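Local coordinates for protein RNA-dependent RNA polymerase (Qualyub virus, PDB 6DX1) that contains a viral ovarian tumor (vOTU) domain, a papain-like cysteine protease that probably removes ubiquitin from host proteins, at residues Val13-Ser18 with Glu103-Ser108; Val22-Ser25 with Phe29-Lys32. All coordinates share one frame; numbering follows the deposited sequence.

Interaction 1: residues Val13-Ser18 with Glu103-Ser108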
loop_
_atom_site.group_PDB
_atom_site.type_symbol
_atom_site.label_atom_id
_atom_site.label_comp_id
_atom_site.label_asym_id
_atom_site.label_seq_id
_atom_site.Cartn_x
_atom_site.Cartn_y
_atom_site.Cartn_z
ATOM N N VAL A 13 -5.927 -7.890 -11.984
ATOM C CA VAL A 13 -6.169 -6.520 -12.441
ATOM C C VAL A 13 -5.157 -6.112 -13.508
ATOM O O VAL A 13 -5.531 -5.786 -14.638
ATOM C CB VAL A 13 -6.163 -5.525 -11.254
ATOM C CG1 VAL A 13 -6.213 -4.082 -11.752
ATOM C CG2 VAL A 13 -7.336 -5.796 -10.329
ATOM N N PHE A 14 -3.871 -6.133 -13.174
ATOM C CA PHE A 14 -2.800 -5.585 -13.997
ATOM C C PHE A 14 -1.461 -5.986 -13.391
ATOM O O PHE A 14 -1.249 -5.754 -12.202
ATOM C CB PHE A 14 -2.909 -4.060 -14.064
ATOM C CG PHE A 14 -1.843 -3.409 -14.908
ATOM C CD1 PHE A 14 -0.657 -2.975 -14.341
ATOM C CD2 PHE A 14 -2.039 -3.220 -16.267
ATOM C CE1 PHE A 14 0.324 -2.376 -15.111
ATOM C CE2 PHE A 14 -1.059 -2.619 -17.043
ATOM C CZ PHE A 14 0.127 -2.193 -16.460
ATOM N N ASP A 15 -0.562 -6.579 -14.183
ATOM C CA ASP A 15 0.765 -6.963 -13.707
ATOM C C ASP A 15 0.653 -7.747 -12.399
ATOM O O ASP A 15 -0.010 -8.790 -12.367
ATOM C CB ASP A 15 1.648 -5.723 -13.566
ATOM C CG ASP A 15 3.112 -6.060 -13.287
ATOM O OD1 ASP A 15 3.733 -6.817 -14.061
ATOM O OD2 ASP A 15 3.642 -5.555 -12.277
ATOM N N ASN A 16 1.262 -7.271 -11.309
ATOM C CA ASN A 16 1.212 -8.039 -10.068
ATOM C C ASN A 16 0.055 -7.630 -9.158
ATOM O O ASN A 16 0.035 -8.028 -7.990
ATOM C CB ASN A 16 2.558 -7.962 -9.318
ATOM C CG ASN A 16 2.770 -6.645 -8.564
ATOM O OD1 ASN A 16 2.211 -5.606 -8.907
ATOM N ND2 ASN A 16 3.615 -6.698 -7.528
ATOM N N CYS A 17 -0.934 -6.912 -9.685
ATOM C CA CYS A 17 -2.058 -6.405 -8.901
ATOM C C CYS A 17 -3.293 -7.269 -9.126
ATOM O O CYS A 17 -3.625 -7.596 -10.270
ATOM C CB CYS A 17 -2.361 -4.953 -9.283
ATOM S SG CYS A 17 -3.778 -4.251 -8.424
ATOM N N SER A 18 -3.956 -7.646 -8.038
ATOM C CA SER A 18 -5.229 -8.363 -8.093
ATOM C C SER A 18 -6.193 -7.757 -7.073
ATOM O O SER A 18 -5.794 -6.976 -6.201
ATOM C CB SER A 18 -5.032 -9.868 -7.850
ATOM O OG SER A 18 -4.353 -10.118 -6.611
ATOM N N GLU A 103 2.846 3.609 -5.389
ATOM C CA GLU A 103 3.878 3.211 -4.447
ATOM C C GLU A 103 3.674 1.795 -3.919
ATOM O O GLU A 103 4.648 1.137 -3.532
ATOM C CB GLU A 103 3.915 4.214 -3.301
ATOM C CG GLU A 103 4.529 5.553 -3.707
ATOM C CD GLU A 103 3.577 6.462 -4.487
ATOM O OE1 GLU A 103 2.338 6.348 -4.354
ATOM O OE2 GLU A 103 4.082 7.317 -5.242
ATOM N N ALA A 104 2.425 1.316 -3.876
ATOM C CA ALA A 104 2.200 -0.076 -3.499
ATOM C C ALA A 104 2.899 -1.013 -4.477
ATOM O O ALA A 104 3.552 -1.980 -4.057
ATOM C CB ALA A 104 0.703 -0.378 -3.418
ATOM N N GLU A 105 2.811 -0.717 -5.782
ATOM C CA GLU A 105 3.561 -1.499 -6.764
ATOM C C GLU A 105 5.058 -1.400 -6.507
ATOM O O GLU A 105 5.760 -2.419 -6.460
ATOM C CB GLU A 105 3.246 -1.032 -8.192
ATOM C CG GLU A 105 4.083 -1.797 -9.239
ATOM C CD GLU A 105 4.001 -1.202 -10.639
ATOM O OE1 GLU A 105 4.440 -1.878 -11.591
ATOM O OE2 GLU A 105 3.480 -0.087 -10.791
ATOM N N ILE A 106 5.566 -0.171 -6.336
ATOM C CA ILE A 106 7.004 0.025 -6.154
ATOM C C ILE A 106 7.492 -0.725 -4.925
ATOM O O ILE A 106 8.511 -1.423 -4.960
ATOM C CB ILE A 106 7.336 1.525 -6.045
ATOM C CG1 ILE A 106 7.090 2.245 -7.372
ATOM C CG2 ILE A 106 8.787 1.714 -5.598
ATOM C CD1 ILE A 106 7.177 3.767 -7.255
ATOM N N LEU A 107 6.782 -0.577 -3.806
ATOM C CA LEU A 107 7.262 -1.188 -2.569
ATOM C C LEU A 107 7.161 -2.711 -2.608
ATOM O O LEU A 107 8.028 -3.403 -2.059
ATOM C CB LEU A 107 6.493 -0.622 -1.374
ATOM C CG LEU A 107 6.894 0.825 -1.097
ATOM C CD1 LEU A 107 5.816 1.517 -0.283
ATOM C CD2 LEU A 107 8.234 0.861 -0.377
ATOM N N SER A 108 6.110 -3.258 -3.232
ATOM C CA SER A 108 6.020 -4.717 -3.330
ATOM C C SER A 108 7.232 -5.296 -4.051
ATOM O O SER A 108 7.717 -6.384 -3.692
ATOM C CB SER A 108 4.714 -5.121 -4.034
ATOM O OG SER A 108 4.755 -4.815 -5.418
#
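Asn-16 reaches across from the tip of a hairpin and sets its amide against Ser-108 on helix 101-111. The touching atom is ND2, which gives an N-H to Ser-108 OG at 3.0 Å. The bond is moderately straight, 153° at the hydrogen, and the hydroxyl oxygen lies exactly in the plane of the amide. That oxygen is held from a second direction: with OG placed between the backbone N and the carbonyl carbon (chi1 72°), the hydroxyl turns back along its own helix and donates to Glu-105 O, 2.8 Å from Ser-108 OG. The serine hydroxyl is therefore gripped by two bonds, donating within the helix and accepting from Asn-16 ND2 of the turn.

One turn earlier on the helix, Glu-105 extends its chain toward the hairpin and crosses Asp-15 at about a right angle. Asp-15 OD2 and Glu-105 OE1 come within 3.8 Å, their carboxylate planes 58° apart. Lys-109 makes a salt bridge to both oxygens and so probably offsets the like charges, and Glu-105 OE1 also accepts the backbone N-H of Gly-77, tying helix 76-79 into the same cluster.

Both hairpin residues are presented by a type II' turn running from Phe-14 to Cys-17. It is closed by Cys-17 N to Phe-14 O at 2.8 Å, while Cys-17 O takes the N-H groups of Val-13 and Phe-14 together. This is a classic beta bulge beside a tight turn, joining strands 11-14 and 17-25 at the margin of the sheet and fastening the hairpin tip to a helix of the OTU-like cysteine protease fold.

Interaction 2: residues Val22-Ser25 with Phe29-Lys32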
loop_
_atom_site.group_PDB
_atom_site.type_symbol
_atom_site.label_atom_id
_atom_site.label_comp_id
_atom_site.label_asym_id
_atom_site.label_seq_id
_atom_site.Cartn_x
_atom_site.Cartn_y
_atom_site.Cartn_z
ATOM N N VAL A 22 -14.083 -9.189 -0.199
ATOM C CA VAL A 22 -13.716 -9.999 0.959
ATOM C C VAL A 22 -14.273 -9.291 2.186
ATOM O O VAL A 22 -13.977 -8.113 2.420
ATOM C CB VAL A 22 -12.189 -10.215 1.028
ATOM C CG1 VAL A 22 -11.454 -8.918 0.840
ATOM C CG2 VAL A 22 -11.774 -10.929 2.328
ATOM N N VAL A 23 -15.118 -9.982 2.951
ATOM C CA VAL A 23 -15.980 -9.343 3.947
ATOM C C VAL A 23 -15.652 -9.892 5.331
ATOM O O VAL A 23 -15.856 -11.087 5.603
ATOM C CB VAL A 23 -17.464 -9.549 3.610
ATOM C CG1 VAL A 23 -18.347 -8.782 4.594
ATOM C CG2 VAL A 23 -17.743 -9.098 2.184
ATOM N N PHE A 24 -15.175 -9.016 6.220
ATOM C CA PHE A 24 -14.796 -9.474 7.551
ATOM C C PHE A 24 -14.655 -8.276 8.477
ATOM O O PHE A 24 -14.410 -7.155 8.029
ATOM C CB PHE A 24 -13.489 -10.279 7.530
ATOM C CG PHE A 24 -12.282 -9.502 7.047
ATOM C CD1 PHE A 24 -11.977 -9.450 5.694
ATOM C CD2 PHE A 24 -11.437 -8.863 7.939
ATOM C CE1 PHE A 24 -10.857 -8.768 5.234
ATOM C CE2 PHE A 24 -10.313 -8.178 7.484
ATOM C CZ PHE A 24 -10.025 -8.125 6.131
ATOM N N SER A 25 -14.818 -8.530 9.771
ATOM C CA SER A 25 -14.549 -7.520 10.784
ATOM C C SER A 25 -13.043 -7.494 11.024
ATOM O O SER A 25 -12.465 -8.513 11.416
ATOM C CB SER A 25 -15.325 -7.860 12.059
ATOM O OG SER A 25 -14.898 -7.079 13.163
ATOM N N PHE A 29 -8.801 -10.105 12.897
ATOM C CA PHE A 29 -7.529 -10.502 12.317
ATOM C C PHE A 29 -6.393 -9.521 12.543
ATOM O O PHE A 29 -5.236 -9.898 12.337
ATOM C CB PHE A 29 -7.670 -10.701 10.799
ATOM C CG PHE A 29 -8.651 -11.765 10.428
ATOM C CD1 PHE A 29 -8.268 -13.094 10.433
ATOM C CD2 PHE A 29 -9.956 -11.444 10.105
ATOM C CE1 PHE A 29 -9.174 -14.090 10.111
ATOM C CE2 PHE A 29 -10.863 -12.435 9.769
ATOM C CZ PHE A 29 -10.467 -13.761 9.780
ATOM N N PHE A 30 -6.684 -8.288 12.944
ATOM C CA PHE A 30 -5.685 -7.231 12.983
ATOM C C PHE A 30 -5.912 -6.332 14.185
ATOM O O PHE A 30 -7.033 -6.187 14.672
ATOM C CB PHE A 30 -5.756 -6.304 11.762
ATOM C CG PHE A 30 -5.582 -6.980 10.435
ATOM C CD1 PHE A 30 -4.321 -7.292 9.952
ATOM C CD2 PHE A 30 -6.688 -7.209 9.623
ATOM C CE1 PHE A 30 -4.163 -7.859 8.692
ATOM C CE2 PHE A 30 -6.536 -7.778 8.370
ATOM C CZ PHE A 30 -5.278 -8.103 7.904
ATOM N N ASN A 31 -4.838 -5.663 14.602
ATOM C CA ASN A 31 -4.918 -4.464 15.424
ATOM C C ASN A 31 -4.559 -3.263 14.555
ATOM O O ASN A 31 -3.604 -3.324 13.776
ATOM C CB ASN A 31 -3.968 -4.557 16.624
ATOM C CG ASN A 31 -4.327 -5.697 17.559
ATOM O OD1 ASN A 31 -5.479 -5.839 17.953
ATOM N ND2 ASN A 31 -3.348 -6.527 17.893
ATOM N N LYS A 32 -5.325 -2.180 14.677
ATOM C CA LYS A 32 -5.110 -0.987 13.863
ATOM C C LYS A 32 -4.175 -0.021 14.581
ATOM O O LYS A 32 -4.278 0.174 15.798
ATOM C CB LYS A 32 -6.442 -0.304 13.554
ATOM C CG LYS A 32 -6.309 0.953 12.708
ATOM C CD LYS A 32 -7.659 1.569 12.425
ATOM C CE LYS A 32 -8.303 2.090 13.705
ATOM N NZ LYS A 32 -9.429 3.022 13.419
#
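Phe-24 meets both Phe-29 and Phe-30 close to the end of strand 17-25. Its CG stands between the backbone N and the carbonyl carbon (chi1 62°), a setting that carries the ring across to the second segment. There it forms an offset edge-to-face pair with Phe-29: the planes are perpendicular, the centroids 5.5 Å apart, and the edge of Phe-29 is directed toward the face of Phe-24. The closest atoms are Phe-24 CD2 and Phe-29 CD2, at 3.7 Å, and Phe-29 CE2 also approaches CB of Phe-24.

Farther out on the same ring, Phe-24 CE2 comes to 3.9 Å from CE2 of Phe-30, which it meets at the edge and in the plane of the Phe-30 ring. Trp-118 touches the rings of both Phe-24 and Phe-30, and Tyr-137 adds another aromatic neighbour to Phe-30. The cluster thus bridges two strands far apart in the order of the mixed sheet in the viral OTU domain, with Phe-29 just ahead of the second: 17-25 bonds to 125-132, whereas 30-33 is an outermost strand and bonds to 150-156. No hydrogen bond joins the two segments directly, so the contact rests on ring packing.

Ser-25 takes part through its backbone, with Ser-25 O 4.1 Å from Phe-29 CD2. Phe-29 keeps CG anti to its carbonyl carbon (chi1 -61°), and this sets the ring beside its own backbone N, where CD2 nears Ser-25 O and Phe-24.

How the interactions relate
The centres of interactions 1 and 2 lie about 21 Å apart, with strand 17-25 shared between them: interaction 1 includes its start and interaction 2 its end. Along the chain, the two segments of interaction 2 follow residues 13-18 closely, and helix 101-111, the other half of interaction 1, comes some 70 residues later. Both contacts reach the same mixed sheet, whose outermost strands, 11-14 and 30-33, each contribute to one of them. A polar contact ties the turn between the first two strands to helix 101-111, and an aromatic one packs the end of the second strand against the start of the third, at another edge of the sheet.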